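PDB 1OY3: NF-kappa-B inhibitor beta, which inhibits the transcription factor NF-kappa-B by complexing with it and trapping it in the cytoplasm. Local coordinates for residues I167-E172 / V200-A205; L211-A216 / R245-P250. All coordinates share one frame; numbering follows the deposited sequence.

Interaction 1: I167-E172 / V200-A205; sequences IHKDAE and VEAQAA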
loop_
_atom_site.group_PDB
_atom_site.type_symbol
_atom_site.label_atom_id
_atom_site.label_comp_id
_atom_site.label_asym_id
_atom_site.label_seq_id
_atom_site.Cartn_x
_atom_site.Cartn_y
_atom_site.Cartn_z
ATOM N N ILE C 167 9.032 4.860 1.969
ATOM C CA ILE C 167 9.089 3.408 1.796
ATOM C C ILE C 167 10.032 3.089 0.640
ATOM O O ILE C 167 10.797 2.128 0.692
ATOM C CB ILE C 167 7.707 2.793 1.456
ATOM C CG1 ILE C 167 6.708 3.051 2.585
ATOM C CG2 ILE C 167 7.857 1.294 1.203
ATOM C CD1 ILE C 167 7.197 2.658 3.937
ATOM N N HIS C 168 9.975 3.906 -0.406
ATOM C CA HIS C 168 10.832 3.699 -1.560
ATOM C C HIS C 168 12.168 4.414 -1.467
ATOM O O HIS C 168 12.836 4.585 -2.477
ATOM C CB HIS C 168 10.133 4.129 -2.854
ATOM C CG HIS C 168 8.973 3.262 -3.237
ATOM N ND1 HIS C 168 7.817 3.189 -2.487
ATOM C CD2 HIS C 168 8.786 2.440 -4.298
ATOM C CE1 HIS C 168 6.968 2.362 -3.071
ATOM N NE2 HIS C 168 7.531 1.893 -4.170
ATOM N N LYS C 169 12.558 4.826 -0.264
ATOM C CA LYS C 169 13.845 5.490 -0.055
ATOM C C LYS C 169 14.123 6.512 -1.154
ATOM O O LYS C 169 15.204 6.532 -1.742
ATOM C CB LYS C 169 14.969 4.445 -0.041
ATOM C CG LYS C 169 14.691 3.233 0.850
ATOM C CD LYS C 169 15.818 2.196 0.759
ATOM C CE LYS C 169 16.063 1.766 -0.687
ATOM N NZ LYS C 169 17.222 0.831 -0.857
ATOM N N ASP C 170 13.140 7.364 -1.423
ATOM C CA ASP C 170 13.266 8.374 -2.460
ATOM C C ASP C 170 13.485 9.752 -1.823
ATOM O O ASP C 170 12.536 10.488 -1.546
ATOM C CB ASP C 170 12.004 8.346 -3.315
ATOM C CG ASP C 170 12.114 9.211 -4.543
ATOM O OD1 ASP C 170 11.289 9.031 -5.461
ATOM O OD2 ASP C 170 13.016 10.072 -4.586
ATOM N N ALA C 171 14.751 10.086 -1.592
ATOM C CA ALA C 171 15.135 11.340 -0.966
ATOM C C ALA C 171 14.660 12.546 -1.764
ATOM O O ALA C 171 14.143 13.510 -1.203
ATOM C CB ALA C 171 16.648 11.383 -0.797
ATOM N N GLU C 172 14.854 12.491 -3.075
ATOM C CA GLU C 172 14.432 13.572 -3.940
ATOM C C GLU C 172 12.920 13.802 -3.810
ATOM O O GLU C 172 12.458 14.949 -3.709
ATOM C CB GLU C 172 14.788 13.253 -5.389
ATOM C CG GLU C 172 15.519 14.380 -6.084
ATOM C CD GLU C 172 14.977 15.742 -5.690
ATOM O OE1 GLU C 172 13.781 16.008 -5.933
ATOM O OE2 GLU C 172 15.752 16.546 -5.130
ATOM N N VAL C 200 13.564 4.373 9.017
ATOM C CA VAL C 200 14.418 3.470 9.782
ATOM C C VAL C 200 14.249 2.041 9.254
ATOM O O VAL C 200 15.230 1.320 9.052
ATOM C CB VAL C 200 14.087 3.531 11.289
ATOM C CG1 VAL C 200 14.959 2.555 12.061
ATOM C CG2 VAL C 200 14.326 4.930 11.801
ATOM N N GLU C 201 13.006 1.637 9.010
ATOM C CA GLU C 201 12.751 0.310 8.476
ATOM C C GLU C 201 13.411 0.187 7.112
ATOM O O GLU C 201 13.934 -0.869 6.759
ATOM C CB GLU C 201 11.250 0.058 8.345
ATOM C CG GLU C 201 10.543 -0.070 9.681
ATOM C CD GLU C 201 9.213 -0.790 9.574
ATOM O OE1 GLU C 201 8.633 -1.122 10.633
ATOM O OE2 GLU C 201 8.749 -1.022 8.436
ATOM N N ALA C 202 13.399 1.284 6.359
ATOM C CA ALA C 202 13.990 1.328 5.021
ATOM C C ALA C 202 15.511 1.449 5.059
ATOM O O ALA C 202 16.167 1.363 4.018
ATOM C CB ALA C 202 13.409 2.500 4.245
ATOM N N GLN C 203 16.056 1.655 6.257
ATOM C CA GLN C 203 17.495 1.823 6.459
ATOM C C GLN C 203 18.014 2.925 5.525
ATOM O O GLN C 203 19.159 2.890 5.078
ATOM C CB GLN C 203 18.237 0.500 6.198
ATOM C CG GLN C 203 17.806 -0.665 7.097
ATOM C CD GLN C 203 18.202 -0.477 8.555
ATOM O OE1 GLN C 203 19.367 -0.639 8.926
ATOM N NE2 GLN C 203 17.230 -0.129 9.388
ATOM N N ALA C 204 17.154 3.894 5.220
ATOM C CA ALA C 204 17.538 4.999 4.352
ATOM C C ALA C 204 17.943 6.172 5.240
ATOM O O ALA C 204 17.122 7.022 5.592
ATOM C CB ALA C 204 16.374 5.384 3.440
ATOM N N ALA C 205 19.222 6.202 5.597
ATOM C CA ALA C 205 19.772 7.236 6.468
ATOM C C ALA C 205 19.601 8.663 5.958
ATOM O O ALA C 205 19.264 9.561 6.735
ATOM C CB ALA C 205 21.254 6.955 6.730
#
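The short turns that join the two helices of an ankyrin repeat meet here, where Lys-169 of ANK 4 lies against Ala-202 and Ala-204 of ANK 5. The two turns are built alike. Helix 161-167 ends in a Schellman motif with Lys-169 at the positive-phi position (phi 43°), and helix 195-201 ends in another with Gln-203 in that role. Each turn then starts the second helix of its repeat: Asp-170 is an N-cap whose OD2 accepts from the backbone N of Met-173, and Ala-204 is the N-cap residue of helix 205-213. The backbones come nearest at Lys-169 and Ala-204, whose CA atoms are 5.8 Å apart.

It is the aliphatic part of Lys-169 that bridges the gap. With CG opposite the carbonyl carbon and beside its own backbone N (chi1 -48°), the chain runs across both alanines. CG lies 3.7 Å from Ala-202 CB and 3.8 Å from Ala-204 CB, so one methylene touches two methyls. One carbon further out, CD comes to 3.4 Å from Ala-202 O, a polar atom against a carbon, while a bend at chi3 turns NZ off the line of the methylenes that touch the alanines.

No hydrogen bond or salt bridge joins the segments, and the contact lies at the surface. Adhesion between these neighbouring turns therefore rests on van der Waals contact of lysine methylenes with two alanine methyls and one carbonyl oxygen, with the ammonium group contributing no bond across it.

Interaction 2: L211-A216 / R245-P250; sequences LLKAGA and RAHGAP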
loop_
_atom_site.group_PDB
_atom_site.type_symbol
_atom_site.label_atom_id
_atom_site.label_comp_id
_atom_site.label_asym_id
_atom_site.label_seq_id
_atom_site.Cartn_x
_atom_site.Cartn_y
_atom_site.Cartn_z
ATOM N N LEU C 211 14.123 14.051 6.902
ATOM C CA LEU C 211 12.980 14.140 7.797
ATOM C C LEU C 211 13.380 14.839 9.093
ATOM O O LEU C 211 12.707 15.772 9.545
ATOM C CB LEU C 211 12.451 12.735 8.111
ATOM C CG LEU C 211 11.782 12.030 6.927
ATOM C CD1 LEU C 211 11.512 10.574 7.253
ATOM C CD2 LEU C 211 10.492 12.770 6.592
ATOM N N LEU C 212 14.483 14.391 9.685
ATOM C CA LEU C 212 14.945 14.976 10.946
ATOM C C LEU C 212 15.207 16.478 10.862
ATOM O O LEU C 212 14.664 17.253 11.653
ATOM C CB LEU C 212 16.197 14.234 11.443
ATOM C CG LEU C 212 15.861 12.871 12.066
ATOM C CD1 LEU C 212 17.141 12.088 12.351
ATOM C CD2 LEU C 212 15.033 13.076 13.352
ATOM N N LYS C 213 16.018 16.899 9.898
ATOM C CA LYS C 213 16.316 18.316 9.754
ATOM C C LYS C 213 15.034 19.126 9.558
ATOM O O LYS C 213 14.950 20.270 10.013
ATOM C CB LYS C 213 17.286 18.547 8.589
ATOM C CG LYS C 213 18.476 17.594 8.601
ATOM C CD LYS C 213 19.808 18.280 8.339
ATOM C CE LYS C 213 19.925 18.835 6.930
ATOM N NZ LYS C 213 21.305 19.354 6.696
ATOM N N ALA C 214 14.030 18.542 8.903
ATOM C CA ALA C 214 12.768 19.261 8.688
ATOM C C ALA C 214 11.881 19.278 9.929
ATOM O O ALA C 214 10.759 19.800 9.897
ATOM C CB ALA C 214 12.008 18.677 7.511
ATOM N N GLY C 215 12.369 18.692 11.020
ATOM C CA GLY C 215 11.618 18.716 12.262
ATOM C C GLY C 215 10.637 17.604 12.578
ATOM O O GLY C 215 9.705 17.816 13.357
ATOM N N ALA C 216 10.817 16.433 11.976
ATOM C CA ALA C 216 9.932 15.312 12.257
ATOM C C ALA C 216 10.182 14.906 13.711
ATOM O O ALA C 216 11.325 14.634 14.099
ATOM C CB ALA C 216 10.238 14.147 11.318
ATOM N N ARG C 245 20.189 10.074 17.373
ATOM C CA ARG C 245 20.868 10.528 18.580
ATOM C C ARG C 245 21.220 12.001 18.387
ATOM O O ARG C 245 20.772 12.867 19.139
ATOM C CB ARG C 245 22.164 9.742 18.797
ATOM C CG ARG C 245 22.020 8.239 18.992
ATOM C CD ARG C 245 21.505 7.880 20.373
ATOM N NE ARG C 245 22.153 6.675 20.890
ATOM C CZ ARG C 245 22.171 5.501 20.266
ATOM N NH1 ARG C 245 21.571 5.360 19.093
ATOM N NH2 ARG C 245 22.792 4.465 20.813
ATOM N N ALA C 246 22.015 12.268 17.354
ATOM C CA ALA C 246 22.464 13.618 17.031
ATOM C C ALA C 246 21.339 14.643 16.929
ATOM O O ALA C 246 21.569 15.836 17.110
ATOM C CB ALA C 246 23.270 13.598 15.736
ATOM N N HIS C 247 20.125 14.187 16.638
ATOM C CA HIS C 247 18.998 15.106 16.526
ATOM C C HIS C 247 18.079 15.149 17.738
ATOM O O HIS C 247 16.907 15.513 17.624
ATOM C CB HIS C 247 18.182 14.818 15.266
ATOM C CG HIS C 247 18.721 15.492 14.042
ATOM N ND1 HIS C 247 19.749 14.962 13.289
ATOM C CD2 HIS C 247 18.418 16.686 13.477
ATOM C CE1 HIS C 247 20.056 15.801 12.315
ATOM N NE2 HIS C 247 19.263 16.854 12.407
ATOM N N GLY C 248 18.611 14.781 18.898
ATOM C CA GLY C 248 17.826 14.831 20.120
ATOM C C GLY C 248 16.752 13.784 20.345
ATOM O O GLY C 248 15.745 14.055 20.998
ATOM N N ALA C 249 16.950 12.589 19.809
ATOM C CA ALA C 249 15.981 11.524 20.003
ATOM C C ALA C 249 16.265 10.871 21.359
ATOM O O ALA C 249 17.355 10.335 21.580
ATOM C CB ALA C 249 16.107 10.499 18.887
ATOM N N PRO C 250 15.299 10.928 22.296
ATOM C CA PRO C 250 15.503 10.319 23.616
ATOM C C PRO C 250 15.850 8.837 23.472
ATOM O O PRO C 250 15.468 8.198 22.490
ATOM C CB PRO C 250 14.160 10.538 24.304
ATOM C CG PRO C 250 13.703 11.838 23.723
ATOM C CD PRO C 250 14.015 11.649 22.251
#
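At the C-terminal ends of the second helices of ANK 5 and ANK 6, the imidazole of His-247 packs over Leu-212 in a CH-pi contact. Leu-212 CB is 3.9 Å from the ring centroid and only 12° off the ring normal, which places this carbon squarely above one face. The leucine's CG stands opposite its carbonyl carbon (chi1 -76°), which puts the isobutyl branch by the CB, CG and ND1 end of the histidine: CD1 reaches His-247 ND1 at 4.0 Å, and both methyls also touch His-247 CB.

In the ankyrin stack helices 205-213 and 238-246 are equivalent elements of successive repeats, and each stops in a Schellman motif with a glycine at the positive-phi position, Gly-215 and Gly-248. His-247 immediately precedes the second of these glycines and is the first residue to leave helical angles, with its side chain directed at the preceding repeat. ND1 makes a weak hydrogen bond to Leu-243 O in the last turn of its own helix, which would help set the ring's rotation.

Farther along the imidazole, Lys-213 CG meets His-247 NE2 at 4.0 Å in an oblique approach. The lysine chain then bends at chi2 and chi3 and carries NZ away, to 6.6 Å from His-247 NE2. Leu-212 is buried and also touches Leu-196 of helix 195-201 and Leu-243 of helix 238-246, whereas Lys-213 is exposed.

Both interactions join adjacent ankyrin repeats, in series along the stack: interaction 1 links ANK 4 to ANK 5 and interaction 2 links ANK 5 to ANK 6. Helix 205-213 connects them, since its N-cap residue belongs to interaction 1 and its final turn to interaction 2; their centres are 15 Å apart, with nearest atoms about 7 Å apart. Interaction 1 is a surface contact between turns, whereas interaction 2 is partly buried, and its centre lies about 23 Å from the centre of the chain, against about 14 Å for that of interaction 1. Neither has a hydrogen bond across its segments. The first is purely aliphatic between side chains, the second aliphatic against aromatic.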